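Local coordinates for protein probable transcriptional regulator (Rhodococcus jostii, PDB 3ON2) that is of unknown function but probably binds DNA as a TetR-family transcriptional regulator, at residues A[174-178]-A[179-183]. Numbering follows the deposited sequence. Where two conformers were deposited one is given.
Sequences GMLDG and APVDE
L176 and A179 hold the two ends of a type I' beta turn, the tight bend in the loop joining helix 153-172 to helix 181-196 in the TetR-like C-terminal domain. A179 N donates to L176 O over 3.1 Å. The bond is nearly straight at the hydrogen (165°), yet the nitrogen sits above the carbonyl plane, 57° out of it. D177 and G178 fill the corner with positive phi, and a CB on G178 would be jammed against the carbonyl oxygen of D177. The compact side of the contact is formed by the leucine. With CG beside the backbone N (chi1 -66°) and anti to the carbonyl carbon, L176 reaches toward the start of helix 181-196: CB and CD1 both lie 3.6 Å from A179 O, and branch CD1 meets V181 CB at 3.8 Å, the two side chains set obliquely to each other. Both also rest on helix 153-172, L176 on L170 and A171, V181 on I167, so this small apolar patch joins the connection to both helices. Looser is the solvent side, where the side chain of D177 leaves the backbone pointing away from 179-183 and the P180 ring lies exposed. P180 is the N-cap residue of helix 181-196, and its carbonyl oxygen accepts a weak bond from E183 N (3.0 Å). P180 CD lies 3.5 Å from G178 O.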
# COMPACT_ATOMS: atom_id res chain seq x y z
N GLY A 174 13.30 0.53 13.56
CA GLY A 174 14.72 0.68 13.82
C GLY A 174 15.42 -0.61 14.15
O GLY A 174 16.40 -0.60 14.88
N MSE A 175 14.94 -1.74 13.62
CA MSE A 175 15.45 -3.06 13.99
C MSE A 175 16.33 -3.74 12.94
O MSE A 175 16.54 -4.96 12.99
CB MSE A 175 14.31 -3.99 14.39
CG MSE A 175 13.76 -3.65 15.74
SE MSE A 175 12.35 -4.85 16.32
CE MSE A 175 10.89 -4.22 15.17
N LEU A 176 16.84 -2.97 11.99
CA LEU A 176 17.75 -3.51 10.98
C LEU A 176 19.20 -3.44 11.43
O LEU A 176 20.08 -4.00 10.77
CB LEU A 176 17.58 -2.82 9.63
CG LEU A 176 16.24 -3.03 8.91
CD1 LEU A 176 16.28 -2.35 7.54
CD2 LEU A 176 15.89 -4.51 8.77
N ASP A 177 19.43 -2.73 12.53
CA ASP A 177 20.76 -2.56 13.14
C ASP A 177 21.84 -2.15 12.15
O ASP A 177 22.89 -2.77 12.09
CB ASP A 177 21.17 -3.82 13.89
CG ASP A 177 22.23 -3.55 14.97
OD1 ASP A 177 22.47 -2.35 15.28
OD2 ASP A 177 22.82 -4.53 15.50
N GLY A 178 21.56 -1.13 11.35
CA GLY A 178 22.51 -0.64 10.36
C GLY A 178 22.58 -1.34 9.00
O GLY A 178 23.32 -0.88 8.13
N ALA A 179 21.85 -2.45 8.81
CA ALA A 179 21.83 -3.10 7.50
C ALA A 179 20.94 -2.25 6.58
O ALA A 179 19.80 -1.93 6.95
CB ALA A 179 21.31 -4.52 7.58
N PRO A 180 21.48 -1.83 5.42
CA PRO A 180 20.72 -0.93 4.57
C PRO A 180 19.45 -1.66 4.10
O PRO A 180 19.52 -2.82 3.68
CB PRO A 180 21.68 -0.65 3.41
CG PRO A 180 23.06 -0.94 3.95
CD PRO A 180 22.83 -2.09 4.88
N VAL A 181 18.30 -1.03 4.21
CA VAL A 181 17.06 -1.72 3.84
C VAL A 181 17.13 -2.34 2.42
O VAL A 181 16.68 -3.47 2.22
CB VAL A 181 15.79 -0.85 4.05
CG1 VAL A 181 15.81 0.41 3.24
CG2 VAL A 181 14.53 -1.66 3.71
N ASP A 182 17.70 -1.61 1.47
CA ASP A 182 17.79 -2.08 0.08
C ASP A 182 18.54 -3.43 -0.01
O ASP A 182 18.14 -4.32 -0.77
CB ASP A 182 18.46 -0.99 -0.80
CG ASP A 182 18.43 -1.31 -2.30
OD1 ASP A 182 17.33 -1.40 -2.90
OD2 ASP A 182 19.53 -1.43 -2.90
N GLU A 183 19.60 -3.58 0.79
CA GLU A 183 20.38 -4.83 0.83
C GLU A 183 19.61 -5.99 1.45
O GLU A 183 19.76 -7.13 1.05
CB GLU A 183 21.70 -4.63 1.58
CG GLU A 183 22.70 -3.67 0.85
CD GLU A 183 24.07 -3.62 1.52
OE1 GLU A 183 24.36 -4.45 2.41
OE2 GLU A 183 24.87 -2.74 1.14